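Long-range contacts in arginase (RocF) (PDB 4G3H), which probably hydrolyses L-arginine to L-ornithine and urea with the help of two manganese ions per subunit: residues S204-M212 against N252-L262; L70-E79 against G96-V104. All coordinates share one frame; numbering follows the deposited sequence.

Contact 1. Residues S204-M212 against N252-L262; sequences SVDAIRENM and NGLSFDELKQL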
loop_
_atom_site.group_PDB
_atom_site.type_symbol
_atom_site.label_atom_id
_atom_site.label_comp_id
_atom_site.label_asym_id
_atom_site.label_seq_id
_atom_site.Cartn_x
_atom_site.Cartn_y
_atom_site.Cartn_z
ATOM N N SER A 204 -15.640 -8.290 -0.883
ATOM C CA SER A 204 -15.039 -9.412 -1.599
ATOM C C SER A 204 -15.041 -9.245 -3.105
ATOM O O SER A 204 -15.714 -8.372 -3.644
ATOM C CB SER A 204 -15.773 -10.708 -1.258
ATOM O OG SER A 204 -17.084 -10.701 -1.803
ATOM N N VAL A 205 -14.287 -10.112 -3.770
ATOM C CA VAL A 205 -14.199 -10.125 -5.216
ATOM C C VAL A 205 -15.590 -10.220 -5.835
ATOM O O VAL A 205 -15.880 -9.553 -6.827
ATOM C CB VAL A 205 -13.363 -11.334 -5.709
ATOM C CG1 VAL A 205 -13.481 -11.465 -7.223
ATOM C CG2 VAL A 205 -11.897 -11.163 -5.297
ATOM N N ASP A 206 -16.447 -11.054 -5.248
ATOM C CA ASP A 206 -17.802 -11.243 -5.758
ATOM C C ASP A 206 -18.688 -10.010 -5.601
ATOM O O ASP A 206 -19.440 -9.670 -6.514
ATOM C CB ASP A 206 -18.466 -12.444 -5.076
ATOM C CG ASP A 206 -17.771 -13.759 -5.399
ATOM O OD1 ASP A 206 -17.575 -14.057 -6.596
ATOM O OD2 ASP A 206 -17.424 -14.503 -4.458
ATOM N N ALA A 207 -18.611 -9.338 -4.454
ATOM C CA ALA A 207 -19.420 -8.141 -4.239
ATOM C C ALA A 207 -19.008 -7.068 -5.239
ATOM O O ALA A 207 -19.849 -6.354 -5.781
ATOM C CB ALA A 207 -19.238 -7.616 -2.814
ATOM N N ILE A 208 -17.703 -6.963 -5.474
ATOM C CA ILE A 208 -17.162 -5.986 -6.409
ATOM C C ILE A 208 -17.627 -6.311 -7.824
ATOM O O ILE A 208 -18.032 -5.429 -8.574
ATOM C CB ILE A 208 -15.609 -5.980 -6.366
ATOM C CG1 ILE A 208 -15.127 -5.423 -5.020
ATOM C CG2 ILE A 208 -15.053 -5.167 -7.523
ATOM C CD1 ILE A 208 -13.648 -5.641 -4.746
ATOM N N ARG A 209 -17.565 -7.588 -8.180
ATOM C CA ARG A 209 -17.969 -8.039 -9.500
ATOM C C ARG A 209 -19.477 -7.918 -9.717
ATOM O O ARG A 209 -19.923 -7.542 -10.801
ATOM C CB ARG A 209 -17.522 -9.486 -9.700
ATOM C CG ARG A 209 -17.978 -10.123 -10.996
ATOM C CD ARG A 209 -17.281 -11.462 -11.183
ATOM N NE ARG A 209 -15.839 -11.291 -11.334
ATOM C CZ ARG A 209 -14.932 -12.176 -10.931
ATOM N NH1 ARG A 209 -15.320 -13.299 -10.343
ATOM N NH2 ARG A 209 -13.640 -11.937 -11.120
ATOM N N GLU A 210 -20.253 -8.227 -8.683
ATOM C CA GLU A 210 -21.709 -8.165 -8.763
ATOM C C GLU A 210 -22.257 -6.744 -8.825
ATOM O O GLU A 210 -23.175 -6.460 -9.591
ATOM C CB GLU A 210 -22.338 -8.877 -7.567
ATOM C CG GLU A 210 -22.190 -10.385 -7.569
ATOM C CD GLU A 210 -22.922 -11.025 -6.406
ATOM O OE1 GLU A 210 -24.130 -10.746 -6.243
ATOM O OE2 GLU A 210 -22.296 -11.803 -5.657
ATOM N N ASN A 211 -21.707 -5.856 -8.008
ATOM C CA ASN A 211 -22.173 -4.477 -7.992
ATOM C C ASN A 211 -21.092 -3.545 -7.445
ATOM O O ASN A 211 -21.012 -3.275 -6.238
ATOM C CB ASN A 211 -23.443 -4.359 -7.143
ATOM C CG ASN A 211 -24.248 -3.106 -7.462
ATOM O OD1 ASN A 211 -23.685 -2.055 -7.786
ATOM N ND2 ASN A 211 -25.572 -3.208 -7.355
ATOM N N MET A 212 -20.265 -3.056 -8.358
ATOM C CA MET A 212 -19.181 -2.155 -8.017
ATOM C C MET A 212 -19.735 -0.828 -7.510
ATOM O O MET A 212 -19.155 -0.204 -6.632
ATOM C CB MET A 212 -18.322 -1.917 -9.255
ATOM C CG MET A 212 -16.948 -1.375 -8.971
ATOM S SD MET A 212 -16.009 -1.299 -10.494
ATOM C CE MET A 212 -15.735 -3.053 -10.816
ATOM N N ASN A 252 -9.281 -16.772 -7.626
ATOM C CA ASN A 252 -10.565 -16.125 -7.400
ATOM C C ASN A 252 -10.414 -14.625 -7.160
ATOM O O ASN A 252 -11.044 -14.050 -6.267
ATOM C CB ASN A 252 -11.273 -16.797 -6.221
ATOM C CG ASN A 252 -11.419 -18.300 -6.418
ATOM O OD1 ASN A 252 -11.088 -19.092 -5.533
ATOM N ND2 ASN A 252 -11.914 -18.698 -7.586
ATOM N N GLY A 253 -9.575 -13.995 -7.978
ATOM C CA GLY A 253 -9.356 -12.565 -7.858
ATOM C C GLY A 253 -10.061 -11.777 -8.944
ATOM O O GLY A 253 -10.883 -12.315 -9.696
ATOM N N LEU A 254 -9.743 -10.491 -9.021
ATOM C CA LEU A 254 -10.342 -9.618 -10.018
ATOM C C LEU A 254 -9.622 -9.750 -11.345
ATOM O O LEU A 254 -8.473 -10.186 -11.403
ATOM C CB LEU A 254 -10.258 -8.154 -9.577
ATOM C CG LEU A 254 -11.080 -7.705 -8.376
ATOM C CD1 LEU A 254 -10.751 -6.244 -8.094
ATOM C CD2 LEU A 254 -12.573 -7.884 -8.655
ATOM N N SER A 255 -10.317 -9.365 -12.407
ATOM C CA SER A 255 -9.749 -9.375 -13.744
ATOM C C SER A 255 -9.052 -8.026 -13.871
ATOM O O SER A 255 -9.307 -7.114 -13.087
ATOM C CB SER A 255 -10.849 -9.452 -14.788
ATOM O OG SER A 255 -11.586 -8.237 -14.815
ATOM N N PHE A 256 -8.182 -7.895 -14.861
ATOM C CA PHE A 256 -7.473 -6.646 -15.091
ATOM C C PHE A 256 -8.464 -5.490 -15.298
ATOM O O PHE A 256 -8.292 -4.409 -14.730
ATOM C CB PHE A 256 -6.564 -6.809 -16.312
ATOM C CG PHE A 256 -5.879 -5.544 -16.745
ATOM C CD1 PHE A 256 -5.108 -4.811 -15.854
ATOM C CD2 PHE A 256 -5.980 -5.108 -18.064
ATOM C CE1 PHE A 256 -4.442 -3.660 -16.269
ATOM C CE2 PHE A 256 -5.320 -3.961 -18.493
ATOM C CZ PHE A 256 -4.547 -3.233 -17.596
ATOM N N ASP A 257 -9.506 -5.718 -16.096
ATOM C CA ASP A 257 -10.507 -4.677 -16.365
ATOM C C ASP A 257 -11.359 -4.330 -15.147
ATOM O O ASP A 257 -11.769 -3.176 -14.971
ATOM C CB ASP A 257 -11.416 -5.094 -17.523
ATOM C CG ASP A 257 -10.719 -5.004 -18.866
ATOM O OD1 ASP A 257 -10.215 -3.911 -19.199
ATOM O OD2 ASP A 257 -10.677 -6.019 -19.589
ATOM N N GLU A 258 -11.631 -5.325 -14.310
ATOM C CA GLU A 258 -12.406 -5.084 -13.108
ATOM C C GLU A 258 -11.623 -4.137 -12.192
ATOM O O GLU A 258 -12.185 -3.171 -11.668
ATOM C CB GLU A 258 -12.711 -6.410 -12.401
ATOM C CG GLU A 258 -13.950 -7.101 -12.952
ATOM C CD GLU A 258 -14.075 -8.555 -12.523
ATOM O OE1 GLU A 258 -15.157 -9.140 -12.746
ATOM O OE2 GLU A 258 -13.100 -9.114 -11.974
ATOM N N LEU A 259 -10.327 -4.406 -12.016
ATOM C CA LEU A 259 -9.473 -3.559 -11.175
ATOM C C LEU A 259 -9.442 -2.141 -11.730
ATOM O O LEU A 259 -9.572 -1.174 -10.980
ATOM C CB LEU A 259 -8.037 -4.119 -11.093
ATOM C CG LEU A 259 -6.997 -3.230 -10.379
ATOM C CD1 LEU A 259 -7.458 -2.919 -8.963
ATOM C CD2 LEU A 259 -5.657 -3.914 -10.338
ATOM N N LYS A 260 -9.266 -2.018 -13.046
ATOM C CA LYS A 260 -9.248 -0.706 -13.696
ATOM C C LYS A 260 -10.552 0.047 -13.449
ATOM O O LYS A 260 -10.546 1.252 -13.208
ATOM C CB LYS A 260 -9.012 -0.857 -15.206
ATOM C CG LYS A 260 -7.540 -1.016 -15.581
ATOM C CD LYS A 260 -7.354 -1.759 -16.898
ATOM C CE LYS A 260 -8.121 -1.129 -18.042
ATOM N NZ LYS A 260 -7.927 -1.898 -19.303
ATOM N N GLN A 261 -11.668 -0.668 -13.514
ATOM C CA GLN A 261 -12.966 -0.058 -13.276
ATOM C C GLN A 261 -13.103 0.370 -11.819
ATOM O O GLN A 261 -13.526 1.492 -11.536
ATOM C CB GLN A 261 -14.089 -1.034 -13.632
ATOM C CG GLN A 261 -14.408 -1.065 -15.110
ATOM C CD GLN A 261 -15.067 -2.358 -15.530
ATOM O OE1 GLN A 261 -16.018 -2.822 -14.889
ATOM N NE2 GLN A 261 -14.571 -2.949 -16.616
ATOM N N LEU A 262 -12.750 -0.523 -10.899
ATOM C CA LEU A 262 -12.845 -0.196 -9.480
ATOM C C LEU A 262 -11.929 0.980 -9.159
ATOM O O LEU A 262 -12.331 1.912 -8.472
ATOM C CB LEU A 262 -12.459 -1.393 -8.607
ATOM C CG LEU A 262 -12.472 -1.118 -7.097
ATOM C CD1 LEU A 262 -13.917 -0.874 -6.628
ATOM C CD2 LEU A 262 -11.866 -2.296 -6.342
HETATM O O HOH W 1 -12.796 -14.573 -9.480
#
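Arg209 and Glu258 carry the polar half of this contact. The guanidinium grips the carboxylate side-on with two nitrogens, and the two planes are only 24° apart. Arg209 NE meets Glu258 OE1 at 2.7 Å in a nearly straight bond. Arg209 NH2 gives a second bond, 3.0 Å long, to the syn lone pair of Glu258 OE2. The arginine chain runs extended from its backbone and bends at chi3 (-64°), which turns the NE and NH2 edge to the acid. Glu258 OE2 also accepts from Ser255 N at 2.8 Å, on its anti side. Ser255 OG accepts a hydrogen bond from the backbone N-H of Glu258, so the two residues form a capping box at the start of helix 256-269. The capping box and Arg209 together hold the carboxylate, and the positive charge would probably favour its ionised form. Arg209 NH2 also makes a weak bond to Gly253 O, and water 1 bridges Arg209 NH1 and the same oxygen.

The apolar contacts gather the buried residues Val205, Ile208, Leu254, Met212 and Leu262. Val205 CG2 is in close van der Waals contact with Asn252 O, at 3.2 Å, while Val205 CG1 sits over one face of the guanidinium, toward its rim. Leu254 CD2 touches Ile208 CG2 at 3.8 Å and also meets Val205 CG1. Met212 bends at chi3, and its SD lies against the Leu262 backbone, 3.4 Å from Leu262 N. Its CG meets Leu262 CD1, and its CE reaches Gln261 CB.

Leu254 is backbone-bonded to Ile237 and Asp239, just past the manganese ligand Asp236. The contact thus packs a capped helix start and its lead-in loop against short helix 205-210, near the dinuclear manganese site of an arginase alpha/beta fold, without taking part in it.

Contact 2. Residues L70-E79 against G96-V104; sequences LIPCMKEVFE and GIFQAFRSV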
loop_
_atom_site.group_PDB
_atom_site.type_symbol
_atom_site.label_atom_id
_atom_site.label_comp_id
_atom_site.label_asym_id
_atom_site.label_seq_id
_atom_site.Cartn_x
_atom_site.Cartn_y
_atom_site.Cartn_z
ATOM N N LEU A 70 13.756 5.713 7.175
ATOM C CA LEU A 70 12.526 5.606 6.406
ATOM C C LEU A 70 11.440 6.623 6.734
ATOM O O LEU A 70 10.981 7.344 5.847
ATOM C CB LEU A 70 11.947 4.197 6.529
ATOM C CG LEU A 70 10.652 3.959 5.748
ATOM C CD1 LEU A 70 10.857 4.304 4.276
ATOM C CD2 LEU A 70 10.226 2.506 5.903
ATOM N N ILE A 71 11.020 6.683 7.993
ATOM C CA ILE A 71 9.961 7.615 8.377
ATOM C C ILE A 71 10.329 9.078 8.127
ATOM O O ILE A 71 9.546 9.828 7.550
ATOM C CB ILE A 71 9.530 7.388 9.861
ATOM C CG1 ILE A 71 8.841 6.018 9.982
ATOM C CG2 ILE A 71 8.562 8.473 10.315
ATOM C CD1 ILE A 71 8.375 5.661 11.406
ATOM N N PRO A 72 11.532 9.504 8.541
ATOM C CA PRO A 72 11.895 10.907 8.303
ATOM C C PRO A 72 11.879 11.275 6.814
ATOM O O PRO A 72 11.426 12.359 6.441
ATOM C CB PRO A 72 13.290 11.012 8.920
ATOM C CG PRO A 72 13.212 10.041 10.067
ATOM C CD PRO A 72 12.512 8.847 9.427
ATOM N N CYS A 73 12.374 10.370 5.968
ATOM C CA CYS A 73 12.404 10.610 4.525
ATOM C C CYS A 73 10.997 10.705 3.943
ATOM O O CYS A 73 10.710 11.590 3.133
ATOM C CB CYS A 73 13.169 9.491 3.798
ATOM S SG CYS A 73 14.966 9.531 4.009
ATOM N N MET A 74 10.121 9.788 4.345
ATOM C CA MET A 74 8.759 9.811 3.838
ATOM C C MET A 74 7.999 11.041 4.335
ATOM O O MET A 74 7.125 11.553 3.634
ATOM C CB MET A 74 8.009 8.528 4.223
ATOM C CG MET A 74 8.500 7.267 3.507
ATOM S SD MET A 74 8.639 7.449 1.698
ATOM C CE MET A 74 6.934 7.866 1.247
ATOM N N LYS A 75 8.316 11.519 5.535
ATOM C CA LYS A 75 7.641 12.709 6.048
ATOM C C LYS A 75 7.996 13.881 5.143
ATOM O O LYS A 75 7.144 14.711 4.835
ATOM C CB LYS A 75 8.064 13.022 7.485
ATOM C CG LYS A 75 7.571 12.022 8.510
ATOM C CD LYS A 75 7.749 12.549 9.935
ATOM C CE LYS A 75 6.914 13.805 10.168
ATOM N NZ LYS A 75 6.957 14.264 11.586
ATOM N N GLU A 76 9.253 13.941 4.712
ATOM C CA GLU A 76 9.693 15.010 3.815
ATOM C C GLU A 76 8.846 14.994 2.551
ATOM O O GLU A 76 8.465 16.042 2.031
ATOM C CB GLU A 76 11.162 14.831 3.429
ATOM C CG GLU A 76 12.144 15.053 4.563
ATOM C CD GLU A 76 13.595 14.942 4.114
ATOM O OE1 GLU A 76 14.495 15.141 4.957
ATOM O OE2 GLU A 76 13.839 14.657 2.922
ATOM N N VAL A 77 8.557 13.796 2.052
ATOM C CA VAL A 77 7.742 13.663 0.850
ATOM C C VAL A 77 6.306 14.113 1.116
ATOM O O VAL A 77 5.754 14.926 0.377
ATOM C CB VAL A 77 7.719 12.194 0.344
ATOM C CG1 VAL A 77 6.682 12.041 -0.772
ATOM C CG2 VAL A 77 9.106 11.791 -0.153
ATOM N N PHE A 78 5.706 13.599 2.185
ATOM C CA PHE A 78 4.322 13.939 2.489
ATOM C C PHE A 78 4.094 15.389 2.907
ATOM O O PHE A 78 2.956 15.860 2.928
ATOM C CB PHE A 78 3.771 12.989 3.553
ATOM C CG PHE A 78 3.627 11.567 3.079
ATOM C CD1 PHE A 78 3.015 11.284 1.857
ATOM C CD2 PHE A 78 4.083 10.509 3.862
ATOM C CE1 PHE A 78 2.859 9.959 1.419
ATOM C CE2 PHE A 78 3.930 9.182 3.433
ATOM C CZ PHE A 78 3.316 8.908 2.207
ATOM N N GLU A 79 5.171 16.099 3.230
ATOM C CA GLU A 79 5.055 17.496 3.631
ATOM C C GLU A 79 4.954 18.430 2.426
ATOM O O GLU A 79 4.554 19.584 2.564
ATOM C CB GLU A 79 6.236 17.893 4.519
ATOM C CG GLU A 79 6.134 17.326 5.929
ATOM C CD GLU A 79 7.369 17.590 6.767
ATOM O OE1 GLU A 79 7.359 17.232 7.966
ATOM O OE2 GLU A 79 8.350 18.147 6.231
ATOM N N GLY A 96 5.971 1.714 7.699
ATOM C CA GLY A 96 6.807 2.892 7.841
ATOM C C GLY A 96 6.292 4.070 7.029
ATOM O O GLY A 96 6.298 5.207 7.497
ATOM N N ILE A 97 5.836 3.802 5.812
ATOM C CA ILE A 97 5.318 4.858 4.946
ATOM C C ILE A 97 4.063 5.516 5.540
ATOM O O ILE A 97 3.940 6.747 5.566
ATOM C CB ILE A 97 4.961 4.295 3.541
ATOM C CG1 ILE A 97 6.234 3.854 2.816
ATOM C CG2 ILE A 97 4.232 5.347 2.721
ATOM C CD1 ILE A 97 5.971 3.083 1.538
ATOM N N PHE A 98 3.136 4.687 6.012
ATOM C CA PHE A 98 1.885 5.182 6.571
ATOM C C PHE A 98 2.082 5.919 7.898
ATOM O O PHE A 98 1.379 6.895 8.175
ATOM C CB PHE A 98 0.892 4.026 6.746
ATOM C CG PHE A 98 -0.509 4.474 7.039
ATOM C CD1 PHE A 98 -1.229 5.202 6.100
ATOM C CD2 PHE A 98 -1.106 4.183 8.267
ATOM C CE1 PHE A 98 -2.526 5.638 6.381
ATOM C CE2 PHE A 98 -2.397 4.614 8.556
ATOM C CZ PHE A 98 -3.110 5.343 7.614
ATOM N N GLN A 99 3.028 5.459 8.715
ATOM C CA GLN A 99 3.297 6.123 9.984
ATOM C C GLN A 99 3.777 7.541 9.682
ATOM O O GLN A 99 3.422 8.492 10.387
ATOM C CB GLN A 99 4.364 5.377 10.792
ATOM C CG GLN A 99 3.911 4.032 11.357
ATOM C CD GLN A 99 2.636 4.134 12.186
ATOM O OE1 GLN A 99 1.529 4.049 11.660
ATOM N NE2 GLN A 99 2.792 4.326 13.487
ATOM N N ALA A 100 4.581 7.684 8.632
ATOM C CA ALA A 100 5.080 8.999 8.244
ATOM C C ALA A 100 3.891 9.853 7.801
ATOM O O ALA A 100 3.808 11.042 8.113
ATOM C CB ALA A 100 6.077 8.866 7.111
ATOM N N PHE A 101 2.970 9.222 7.077
ATOM C CA PHE A 101 1.768 9.880 6.579
ATOM C C PHE A 101 0.921 10.388 7.758
ATOM O O PHE A 101 0.446 11.528 7.748
ATOM C CB PHE A 101 0.959 8.882 5.751
ATOM C CG PHE A 101 -0.194 9.488 5.016
ATOM C CD1 PHE A 101 0.020 10.273 3.883
ATOM C CD2 PHE A 101 -1.502 9.247 5.429
ATOM C CE1 PHE A 101 -1.049 10.805 3.167
ATOM C CE2 PHE A 101 -2.582 9.776 4.717
ATOM C CZ PHE A 101 -2.351 10.556 3.582
ATOM N N ARG A 102 0.725 9.526 8.754
ATOM C CA ARG A 102 -0.042 9.871 9.949
ATOM C C ARG A 102 0.677 10.983 10.712
ATOM O O ARG A 102 0.046 11.898 11.231
ATOM C CB ARG A 102 -0.175 8.658 10.872
ATOM C CG ARG A 102 -0.868 7.460 10.259
ATOM C CD ARG A 102 -0.762 6.247 11.179
ATOM N NE ARG A 102 -1.527 6.418 12.413
ATOM C CZ ARG A 102 -1.557 5.529 13.402
ATOM N NH1 ARG A 102 -0.856 4.404 13.307
ATOM N NH2 ARG A 102 -2.297 5.757 14.480
ATOM N N SER A 103 2.000 10.890 10.778
ATOM C CA SER A 103 2.806 11.876 11.482
ATOM C C SER A 103 2.650 13.270 10.885
ATOM O O SER A 103 2.514 14.244 11.619
ATOM C CB SER A 103 4.280 11.463 11.466
ATOM O OG SER A 103 5.042 12.310 12.306
ATOM N N VAL A 104 2.675 13.365 9.559
ATOM C CA VAL A 104 2.512 14.655 8.890
ATOM C C VAL A 104 1.092 15.205 9.067
ATOM O O VAL A 104 0.902 16.412 9.212
ATOM C CB VAL A 104 2.811 14.549 7.373
ATOM C CG1 VAL A 104 2.468 15.860 6.677
ATOM C CG2 VAL A 104 4.282 14.218 7.157
#
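Phe78 and Phe101 meet edge-to-face. The edge of the Phe101 ring points at one face of Phe78, with centroids 5.0 Å apart and planes at 79°. Phe101 CD1 stands over the centre of that face. Phe101 CB adds an off-centre CH-pi contact to the same ring. At the edge of Phe78, Ile97 CG2 lies in the ring plane, 3.7 Å from Phe78 CZ. Ile97 O is also near this plane, 3.2 Å from Phe78 CE2. The Phe78 ring reaches across to helix 94-104 as a knob among Ile97, Ala100, Phe101 and Val104.

Ala100 is the knob from the other side. Its methyl enters the hole made by Ile71, Met74, Lys75 and Phe78. The fit is tight, with Ala100 CB 3.5 Å from Met74 CB. Segments 70-78 and 96-104 cross at -53°, with their axes 8.2 Å apart at the closest. The two helices flank strand 84-87 in the chain, forming a helix-strand-helix run of the parallel alpha/beta sheet. Met74, Phe78 and Ile97 all touch Ile86 of that strand, so the packing continues onto the sheet. At the start of the contact Leu70 CD2 rests 3.9 Å from the CA of Gly96, which has no side chain to stand between them.

The polar contact is Lys75 to Ser103. The lysine chain first passes the Ala100 methyl with its CG, then bends at chi3 (63°). This brings Lys75 NZ to 2.8 Å from Ser103 OG. The hydroxyl accepts from Lys75 NZ and donates a hydrogen bond to Gly166 O, which ties the pair to a neighbouring loop. Val104 closes the other end of the contact: its CG2 meets Phe78 CB and the aliphatic part of Glu79, at Glu79 CG.

In the fold
Contact 2 comes first along the chain and is complete before contact 1 begins. Their centres are 31 Å apart, on opposite sides of the chain's centre, and their nearest atoms are about 18 Å apart. Contact 2 joins helices 59-78 and 94-104, around strand 84-87. Contact 1 joins helix 205-210, after edge strand 202-203, to helix 256-269, which follows strand 228-234. Strand 110-115 links the two, since Phe101 touches Ile110 and Leu262 touches Leu115. A manganese ion lies about 11 Å from the side-chain position of Gly253, and one about 12 Å from the Ile97 side chain. Neither contact supplies a metal ligand; both pack helices on the parallel sheet that carries Asp116 and Asp234.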